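Petrobactin-binding protein YclQ (PDB 3GFV) binds iron-free and ferric petrobactin and its precursor 3,4-dihydroxybenzoic acid as the solute-binding component of the YclNOPQ transporter for ferric-petrobactin uptake. Local coordinates at residues G182-R192 with I209-Y220. Sequence-based numbering, arbitrary orientation. Where two conformers were deposited one is given.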
loop_
_atom_site.group_PDB
_atom_site.type_symbol
_atom_site.label_atom_id
_atom_site.label_comp_id
_atom_site.label_asym_id
_atom_site.label_seq_id
_atom_site.Cartn_x
_atom_site.Cartn_y
_atom_site.Cartn_z
ATOM N N GLY A 182 -4.797 -9.925 -18.453
ATOM C CA GLY A 182 -4.818 -11.362 -18.660
ATOM C C GLY A 182 -3.581 -12.103 -18.187
ATOM O O GLY A 182 -3.636 -13.322 -18.008
ATOM N N LYS A 183 -2.462 -11.397 -18.019
ATOM C CA LYS A 183 -1.252 -12.027 -17.488
ATOM C C LYS A 183 -1.329 -12.072 -15.955
ATOM O O LYS A 183 -1.817 -11.138 -15.313
ATOM C CB LYS A 183 0.011 -11.275 -17.910
ATOM C CG LYS A 183 0.500 -11.557 -19.347
ATOM C CD LYS A 183 -0.609 -12.079 -20.240
ATOM C CE LYS A 183 -0.199 -12.067 -21.712
ATOM N NZ LYS A 183 -1.394 -12.089 -22.607
ATOM N N ILE A 184 -0.836 -13.156 -15.377
ATOM C CA ILE A 184 -0.900 -13.319 -13.920
ATOM C C ILE A 184 0.499 -13.286 -13.334
ATOM O O ILE A 184 1.428 -13.835 -13.917
ATOM C CB ILE A 184 -1.480 -14.708 -13.591
ATOM C CG1 ILE A 184 -2.794 -14.932 -14.328
ATOM C CG2 ILE A 184 -1.663 -14.870 -12.088
ATOM C CD1 ILE A 184 -3.165 -16.408 -14.443
ATOM N N SER A 185 0.668 -12.650 -12.179
ATOM C CA SER A 185 1.922 -12.765 -11.465
ATOM C C SER A 185 1.652 -13.095 -10.003
ATOM O O SER A 185 0.619 -12.716 -9.468
ATOM C CB SER A 185 2.756 -11.500 -11.607
ATOM O OG SER A 185 1.988 -10.381 -11.216
ATOM N N ALA A 186 2.583 -13.818 -9.387
ATOM C CA ALA A 186 2.413 -14.324 -8.025
ATOM C C ALA A 186 3.297 -13.580 -7.055
ATOM O O ALA A 186 4.402 -13.171 -7.408
ATOM C CB ALA A 186 2.733 -15.843 -7.974
ATOM N N PHE A 187 2.809 -13.462 -5.819
ATOM C CA PHE A 187 3.472 -12.720 -4.771
ATOM C C PHE A 187 3.493 -13.567 -3.513
ATOM O O PHE A 187 2.440 -14.039 -3.047
ATOM C CB PHE A 187 2.687 -11.438 -4.513
ATOM C CG PHE A 187 2.780 -10.449 -5.628
ATOM C CD1 PHE A 187 3.771 -9.469 -5.614
ATOM C CD2 PHE A 187 1.882 -10.491 -6.699
ATOM C CE1 PHE A 187 3.865 -8.544 -6.651
ATOM C CE2 PHE A 187 1.972 -9.570 -7.737
ATOM C CZ PHE A 187 2.958 -8.595 -7.709
ATOM N N GLY A 188 4.688 -13.760 -2.967
ATOM C CA GLY A 188 4.839 -14.525 -1.751
ATOM C C GLY A 188 5.456 -13.675 -0.660
ATOM O O GLY A 188 5.462 -12.430 -0.745
ATOM N N PRO A 189 5.977 -14.333 0.378
ATOM C CA PRO A 189 6.609 -13.609 1.487
ATOM C C PRO A 189 7.643 -12.585 1.009
ATOM O O PRO A 189 8.399 -12.858 0.080
ATOM C CB PRO A 189 7.282 -14.727 2.294
ATOM C CG PRO A 189 6.427 -15.935 2.035
ATOM C CD PRO A 189 6.071 -15.796 0.546
ATOM N N LYS A 190 7.642 -11.410 1.640
ATOM C CA LYS A 190 8.641 -10.358 1.410
ATOM C C LYS A 190 8.435 -9.624 0.087
ATOM O O LYS A 190 9.162 -8.682 -0.220
ATOM C CB LYS A 190 10.062 -10.920 1.484
ATOM C CG LYS A 190 10.339 -11.753 2.723
ATOM C CD LYS A 190 10.648 -10.895 3.925
ATOM C CE LYS A 190 11.019 -11.749 5.140
ATOM N NZ LYS A 190 9.835 -12.456 5.735
ATOM N N SER A 191 7.441 -10.039 -0.690
ATOM C CA SER A 191 7.137 -9.350 -1.942
ATOM C C SER A 191 6.268 -8.121 -1.682
ATOM O O SER A 191 5.898 -7.810 -0.537
ATOM C CB SER A 191 6.430 -10.285 -2.940
ATOM O OG SER A 191 5.074 -10.488 -2.555
ATOM N N ARG A 192 5.930 -7.430 -2.758
ATOM C CA ARG A 192 5.078 -6.266 -2.660
ATOM C C ARG A 192 3.808 -6.534 -1.848
ATOM O O ARG A 192 3.368 -5.699 -1.074
ATOM C CB ARG A 192 4.713 -5.817 -4.068
ATOM C CG ARG A 192 3.798 -4.629 -4.099
ATOM C CD ARG A 192 3.530 -4.296 -5.551
ATOM N NE ARG A 192 2.996 -2.956 -5.709
ATOM C CZ ARG A 192 2.861 -2.355 -6.883
ATOM N NH1 ARG A 192 3.230 -2.979 -7.998
ATOM N NH2 ARG A 192 2.359 -1.132 -6.938
ATOM N N ILE A 209 7.993 -18.523 -3.975
ATOM C CA ILE A 209 7.811 -17.446 -4.939
ATOM C C ILE A 209 8.908 -16.402 -4.725
ATOM O O ILE A 209 9.102 -15.906 -3.613
ATOM C CB ILE A 209 6.445 -16.775 -4.749
ATOM C CG1 ILE A 209 5.328 -17.810 -4.966
ATOM C CG2 ILE A 209 6.299 -15.597 -5.703
ATOM C CD1 ILE A 209 3.953 -17.354 -4.495
ATOM N N LYS A 210 9.635 -16.098 -5.793
ATOM C CA LYS A 210 10.691 -15.086 -5.769
ATOM C C LYS A 210 10.087 -13.699 -5.527
ATOM O O LYS A 210 9.234 -13.252 -6.297
ATOM C CB LYS A 210 11.431 -15.104 -7.107
ATOM C CG LYS A 210 12.590 -14.124 -7.219
ATOM C CD LYS A 210 12.896 -13.849 -8.693
ATOM C CE LYS A 210 14.179 -13.045 -8.892
ATOM N NZ LYS A 210 15.351 -13.914 -9.201
ATOM N N ALA A 211 10.536 -13.021 -4.466
ATOM C CA ALA A 211 9.959 -11.733 -4.077
ATOM C C ALA A 211 10.342 -10.648 -5.061
ATOM O O ALA A 211 11.512 -10.511 -5.427
ATOM C CB ALA A 211 10.403 -11.338 -2.671
ATOM N N SER A 212 9.358 -9.875 -5.493
ATOM C CA SER A 212 9.636 -8.716 -6.326
ATOM C C SER A 212 8.485 -7.720 -6.240
ATOM O O SER A 212 7.503 -7.943 -5.510
ATOM C CB SER A 212 9.867 -9.146 -7.776
ATOM O OG SER A 212 8.675 -9.677 -8.311
ATOM N N THR A 213 8.601 -6.618 -6.977
ATOM C CA THR A 213 7.567 -5.591 -6.953
ATOM C C THR A 213 6.523 -5.828 -8.038
ATOM O O THR A 213 5.371 -5.394 -7.911
ATOM C CB THR A 213 8.167 -4.187 -7.141
ATOM O OG1 THR A 213 8.960 -4.174 -8.334
ATOM C CG2 THR A 213 9.043 -3.815 -5.952
ATOM N N HIS A 214 6.944 -6.520 -9.098
ATOM C CA HIS A 214 6.100 -6.821 -10.252
ATOM C C HIS A 214 5.524 -8.239 -10.155
ATOM O O HIS A 214 4.610 -8.605 -10.896
ATOM C CB HIS A 214 6.920 -6.673 -11.539
ATOM C CG HIS A 214 6.120 -6.822 -12.798
ATOM N ND1 HIS A 214 6.183 -7.948 -13.593
ATOM C CD2 HIS A 214 5.247 -5.983 -13.405
ATOM C CE1 HIS A 214 5.380 -7.798 -14.630
ATOM N NE2 HIS A 214 4.799 -6.615 -14.541
ATOM N N GLY A 215 6.072 -9.026 -9.235
ATOM C CA GLY A 215 5.629 -10.392 -9.010
ATOM C C GLY A 215 6.289 -11.380 -9.955
ATOM O O GLY A 215 6.946 -11.010 -10.938
ATOM N N GLN A 216 6.096 -12.657 -9.659
ATOM C CA GLN A 216 6.664 -13.728 -10.474
ATOM C C GLN A 216 5.658 -14.146 -11.536
ATOM O O GLN A 216 4.551 -14.559 -11.233
ATOM C CB GLN A 216 7.024 -14.915 -9.582
ATOM C CG GLN A 216 7.603 -16.113 -10.295
ATOM C CD GLN A 216 7.849 -17.259 -9.328
ATOM O OE1 GLN A 216 8.568 -17.100 -8.340
ATOM N NE2 GLN A 216 7.241 -18.417 -9.597
ATOM N N SER A 217 6.048 -14.025 -12.794
ATOM C CA SER A 217 5.150 -14.369 -13.875
ATOM C C SER A 217 4.799 -15.862 -13.788
ATOM O O SER A 217 5.690 -16.705 -13.640
ATOM C CB SER A 217 5.823 -14.013 -15.212
ATOM O OG SER A 217 5.056 -14.491 -16.298
ATOM N N VAL A 218 3.500 -16.177 -13.811
ATOM C CA VAL A 218 3.039 -17.564 -13.726
ATOM C C VAL A 218 1.868 -17.828 -14.674
ATOM O O VAL A 218 1.201 -16.903 -15.111
ATOM C CB VAL A 218 2.605 -17.961 -12.298
ATOM C CG1 VAL A 218 3.783 -17.934 -11.315
ATOM C CG2 VAL A 218 1.460 -17.080 -11.800
ATOM N N SER A 219 1.614 -19.104 -14.964
ATOM C CA SER A 219 0.510 -19.524 -15.831
ATOM C C SER A 219 -0.710 -19.972 -15.022
ATOM O O SER A 219 -0.660 -20.086 -13.790
ATOM C CB SER A 219 0.960 -20.713 -16.685
ATOM O OG SER A 219 1.261 -21.805 -15.819
ATOM N N TYR A 220 -1.802 -20.266 -15.723
ATOM C CA TYR A 220 -2.974 -20.842 -15.070
ATOM C C TYR A 220 -2.628 -22.197 -14.469
ATOM O O TYR A 220 -3.102 -22.548 -13.378
ATOM C CB TYR A 220 -4.144 -20.988 -16.052
ATOM C CG TYR A 220 -4.736 -19.669 -16.510
ATOM C CD1 TYR A 220 -6.109 -19.444 -16.472
ATOM C CD2 TYR A 220 -3.920 -18.645 -16.976
ATOM C CE1 TYR A 220 -6.649 -18.237 -16.894
ATOM C CE2 TYR A 220 -4.448 -17.438 -17.396
ATOM C CZ TYR A 220 -5.814 -17.238 -17.356
ATOM O OH TYR A 220 -6.329 -16.028 -17.773
HETATM O O HOH W 1 0.161 -15.213 -17.021
HETATM O O HOH W 2 2.770 -13.120 -16.374
HETATM O O HOH W 3 6.716 -12.016 -5.956
HETATM O O HOH W 4 7.760 -13.647 -2.640
#
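Ala-186 and Gln-216 form a hydrogen-bonded antiparallel pair that joins strands 183-187 and 216-218 in the mixed sheet of one lobe of this periplasmic-binding-protein fold. Ala-186 N donates to Gln-216 O at 2.8 Å, and Gln-216 N returns a bond to Ala-186 O at 2.9 Å. Towards Tyr-220 the pairing opens: Val-218 N still reaches Ile-184 O, but water 1 bridges Ile-184 N and Val-218 O in place of a direct bond.

Beyond the strands, Arg-192 fastens the loop 209-215 twice. Its backbone N donates to Ser-212 O, and its extended side chain, leaving with CG anti to the backbone N (chi1 179°), brings NH1 to Thr-213 O at 3.2 Å. Outside the two segments, NH1 also forms a salt bridge to a phosphate ion that was probably picked up during crystallisation. The type II turn from Gly-188 to Ser-191 is secured by Gly-188 O, which accepts from both N and OG of Ser-191.

The Phe-187 ring packs against this loop, with Gly-215 CA over one of its faces, 3.7 Å from the centroid in a CH-pi contact. Glycine suits this place because a CB would strike CZ of the ring, and the positive phi is easy for it. On the sheet face of Ile-184 and Ala-186, the small CB of Ala-186 leaves room for both Ile-209 CD1 and Val-218 CG1, while helix 220-226 packs on the same face through Tyr-222 and Ile-223. The branches of Ile-184 divide the work: CG2 meets Val-218 CG2 at 3.8 Å, whereas CG1, beside the backbone N (chi1 -52°), carries CD1 to within 3.4 Å of Tyr-220 CE2.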